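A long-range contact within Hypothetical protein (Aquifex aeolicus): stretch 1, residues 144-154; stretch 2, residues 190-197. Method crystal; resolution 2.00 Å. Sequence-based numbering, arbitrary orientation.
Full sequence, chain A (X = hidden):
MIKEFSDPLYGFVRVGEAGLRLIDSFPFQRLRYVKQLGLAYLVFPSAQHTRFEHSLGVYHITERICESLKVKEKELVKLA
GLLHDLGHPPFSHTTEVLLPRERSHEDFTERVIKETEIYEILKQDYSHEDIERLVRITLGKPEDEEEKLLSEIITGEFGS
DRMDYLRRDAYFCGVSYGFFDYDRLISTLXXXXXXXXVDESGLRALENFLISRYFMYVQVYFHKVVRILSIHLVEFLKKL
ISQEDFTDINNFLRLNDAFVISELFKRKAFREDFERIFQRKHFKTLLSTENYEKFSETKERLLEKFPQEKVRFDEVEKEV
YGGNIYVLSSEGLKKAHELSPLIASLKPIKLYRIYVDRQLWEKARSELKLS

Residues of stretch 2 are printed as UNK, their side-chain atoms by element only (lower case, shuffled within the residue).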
# COMPACT_ATOMS: atom_id res chain seq x y z
N ASP A 144 6.86 5.47 41.12
CA ASP A 144 7.62 4.24 41.34
C ASP A 144 7.99 3.57 40.01
O ASP A 144 7.72 4.15 38.94
CB ASP A 144 6.92 3.27 42.32
CG ASP A 144 5.55 2.79 41.84
OD1 ASP A 144 5.32 2.65 40.63
OD2 ASP A 144 4.69 2.50 42.70
N GLU A 145 8.60 2.39 40.08
CA GLU A 145 9.13 1.73 38.88
C GLU A 145 8.05 1.09 38.01
O GLU A 145 8.17 1.09 36.80
CB GLU A 145 10.20 0.72 39.26
CG GLU A 145 11.49 1.36 39.77
CD GLU A 145 12.01 2.48 38.87
OE1 GLU A 145 12.50 2.19 37.75
OE2 GLU A 145 11.92 3.66 39.30
N GLU A 146 7.00 0.53 38.62
CA GLU A 146 5.87 0.03 37.86
C GLU A 146 5.21 1.18 37.10
O GLU A 146 4.96 1.06 35.90
CB GLU A 146 4.85 -0.69 38.76
CG GLU A 146 3.54 -1.15 38.06
CD GLU A 146 3.69 -2.28 37.00
OE1 GLU A 146 4.82 -2.61 36.54
OE2 GLU A 146 2.64 -2.83 36.61
N GLU A 147 4.95 2.29 37.78
CA GLU A 147 4.33 3.42 37.14
C GLU A 147 5.22 3.95 36.01
O GLU A 147 4.70 4.36 34.98
CB GLU A 147 4.02 4.53 38.10
CG GLU A 147 2.83 4.21 39.07
CD GLU A 147 2.61 5.33 40.10
OE1 GLU A 147 3.09 6.46 39.87
OE2 GLU A 147 1.95 5.08 41.15
N LYS A 148 6.54 3.92 36.21
CA LYS A 148 7.46 4.42 35.19
C LYS A 148 7.43 3.53 33.94
O LYS A 148 7.37 4.06 32.83
CB LYS A 148 8.90 4.59 35.72
CG LYS A 148 9.90 5.14 34.68
CD LYS A 148 11.31 5.16 35.26
CE LYS A 148 12.33 5.81 34.32
NZ LYS A 148 13.72 5.84 34.99
N LEU A 149 7.45 2.21 34.10
CA LEU A 149 7.35 1.32 32.95
C LEU A 149 6.05 1.58 32.16
O LEU A 149 6.06 1.66 30.93
CB LEU A 149 7.40 -0.17 33.37
CG LEU A 149 7.12 -1.24 32.30
CD1 LEU A 149 8.18 -1.19 31.17
CD2 LEU A 149 7.06 -2.64 32.90
N LEU A 150 4.94 1.69 32.89
CA LEU A 150 3.65 1.84 32.25
C LEU A 150 3.58 3.17 31.55
O LEU A 150 3.07 3.25 30.43
CB LEU A 150 2.48 1.68 33.27
CG LEU A 150 2.32 0.29 33.91
CD1 LEU A 150 1.07 0.23 34.80
CD2 LEU A 150 2.22 -0.80 32.82
N SER A 151 4.13 4.21 32.19
CA SER A 151 4.13 5.54 31.61
C SER A 151 4.99 5.60 30.33
O SER A 151 4.61 6.28 29.37
CB SER A 151 4.65 6.56 32.61
OG SER A 151 4.43 7.85 32.11
N GLU A 152 6.12 4.87 30.33
CA GLU A 152 7.00 4.75 29.14
C GLU A 152 6.26 4.15 27.94
O GLU A 152 6.51 4.53 26.79
CB GLU A 152 8.21 3.85 29.44
CG GLU A 152 9.31 4.53 30.22
CD GLU A 152 10.52 3.62 30.53
OE1 GLU A 152 10.58 2.44 30.12
OE2 GLU A 152 11.42 4.13 31.23
N ILE A 153 5.35 3.20 28.22
CA ILE A 153 4.59 2.56 27.16
C ILE A 153 3.78 3.59 26.35
O ILE A 153 3.65 3.47 25.14
CB ILE A 153 3.71 1.40 27.70
CG1 ILE A 153 4.61 0.24 28.16
CG2 ILE A 153 2.62 0.96 26.64
CD1 ILE A 153 3.85 -0.93 28.85
N ILE A 154 3.30 4.62 27.03
CA ILE A 154 2.50 5.67 26.40
C ILE A 154 3.30 6.89 25.94
O ILE A 154 3.11 7.34 24.80
CB ILE A 154 1.36 6.15 27.31
CG1 ILE A 154 0.38 5.01 27.60
CG2 ILE A 154 0.56 7.31 26.62
CD1 ILE A 154 -0.43 5.35 28.85
N UNK A 190 11.29 -4.96 24.22
CA UNK A 190 11.47 -5.83 25.39
C UNK A 190 11.40 -4.96 26.63
O UNK A 190 11.70 -3.78 26.56
c UNK A 190 12.16 -9.50 21.79
n UNK A 190 11.08 -8.74 21.59
c UNK A 190 12.37 -8.63 24.09
c UNK A 190 12.84 -6.51 25.36
n UNK A 190 12.80 -9.47 22.97
n UNK A 190 12.59 -10.28 20.81
c UNK A 190 13.14 -7.33 24.12
N UNK A 191 11.03 -5.55 27.77
CA UNK A 191 11.25 -4.93 29.09
C UNK A 191 12.55 -5.47 29.72
O UNK A 191 12.72 -6.70 29.92
c UNK A 191 8.75 -4.89 29.42
c UNK A 191 10.09 -5.23 30.06
c UNK A 191 10.28 -4.50 31.38
N UNK A 192 13.47 -4.58 30.04
CA UNK A 192 14.72 -4.99 30.67
C UNK A 192 15.07 -3.98 31.73
O UNK A 192 15.05 -2.76 31.48
c UNK A 192 19.25 -5.67 31.13
c UNK A 192 18.10 -5.08 30.65
c UNK A 192 17.06 -5.83 30.13
c UNK A 192 17.21 -7.21 30.11
o UNK A 192 20.51 -7.64 31.59
c UNK A 192 19.37 -7.04 31.10
c UNK A 192 15.81 -5.18 29.61
c UNK A 192 18.36 -7.82 30.59
N UNK A 193 15.40 -4.47 32.92
CA UNK A 193 15.73 -3.57 34.03
C UNK A 193 14.62 -2.53 34.18
O UNK A 193 14.88 -1.34 34.36
o UNK A 193 20.64 -3.63 33.30
c UNK A 193 18.34 -3.71 34.03
c UNK A 193 19.61 -2.96 33.59
c UNK A 193 17.08 -2.87 33.79
o UNK A 193 19.57 -1.70 33.53
N UNK A 194 13.39 -3.00 34.05
CA UNK A 194 12.22 -2.13 34.13
C UNK A 194 12.12 -0.97 33.11
O UNK A 194 11.40 0.01 33.34
c UNK A 194 12.07 -1.61 35.56
c UNK A 194 10.64 -1.37 35.93
o UNK A 194 10.23 -0.23 36.12
n UNK A 194 9.85 -2.45 36.00
N UNK A 195 12.84 -1.07 32.00
CA UNK A 195 12.70 -0.09 30.91
C UNK A 195 12.12 -0.79 29.69
O UNK A 195 12.31 -2.00 29.51
c UNK A 195 17.21 1.41 32.33
n UNK A 195 17.00 2.48 33.37
c UNK A 195 14.78 1.29 31.58
c UNK A 195 16.23 1.53 31.14
c UNK A 195 14.05 0.50 30.51
N UNK A 196 11.42 -0.02 28.84
CA UNK A 196 11.07 -0.47 27.49
C UNK A 196 12.31 -0.28 26.63
O UNK A 196 12.83 0.83 26.50
c UNK A 196 9.87 0.32 26.89
c UNK A 196 8.62 0.17 27.77
c UNK A 196 9.55 -0.18 25.44
N UNK A 197 12.82 -1.36 26.06
CA UNK A 197 14.05 -1.28 25.25
C UNK A 197 13.78 -1.94 23.90
O UNK A 197 12.75 -2.57 23.74
c UNK A 197 15.07 -3.47 26.10
c UNK A 197 15.28 -1.98 25.96
c UNK A 197 15.53 -1.37 27.34

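Position 190 carries seven side-chain atoms: three carbons in a row, a nitrogen, then a carbon bearing two more nitrogens. This guanidinium group lies beyond the reach of stretch 1, and the residue is Arg190. Its backbone pairs with position 197 in both directions: Arg190 N lies 2.8 Å from O of position 197, and Arg190 O 2.7 Å from N of position 197, which places the two strands side by side in a hairpin.

Position 191 has three carbons, one carrying the other two. Its CA-to-CB bond points toward the helix, and one terminal methyl approaches Leu149. Three side-chain carbons, one carrying the other two, identify valine; in Val191, CG1 lies 3.9 Å from CD1 of Leu149.

At position 192 one carbon leads to a six-membered carbon ring bearing a single oxygen, a phenol. The ring stays clear of the helix. This is Tyr192, the first residue of a type I' turn that ends at position 195.

Position 193 shows three carbons, the third carrying two oxygens. The carboxylate makes no contact with stretch 1, and the length of the chain identifies Glu193.

Position 194 has two carbons, the second bearing one oxygen and one nitrogen. Although its CA-to-CB bond runs sideways, the amide end reaches the first turn of the helix at Glu145 and also packs near CB of Leu149. A short amide of this kind is Asn194. The amide is probably turned over in the model, so its polar pairing remains open.

Position 195 has four carbons in a row ending in nitrogen. Its CA-to-CB bond points away overall, yet its CB lies 4.0 Å from OE1 of Glu152; it is Lys195. Its backbone closes the turn, with Lys195 N 2.8 Å from Tyr192 O.

Position 196 again has one carbon carrying two, directed toward the helix against Leu149 and Ile153. It is Val196, whose CG2 lies 3.7 Å from Leu149 CD1 and 4.0 Å from Ile153 CG1.

Position 197 repeats that three-carbon pattern, but its CA-to-CB bond points away and it touches nothing on stretch 1; it is Val197.

The contact combines a small apolar cluster with one well-aligned polar anchor. Leu149 CD1 meets methyls of both Val191 and Val196, bridging the two hairpin strands. One turn of helix later, Glu152 extends its carboxylate to the backbone: Val196 N donates to Glu152 OE1 at 2.9 Å and 167°. This hydrogen bond links helix side chain to strand backbone, while Asn194 extends the interface to the helix start.

Stretch 2 (190-197) RVYENKVV
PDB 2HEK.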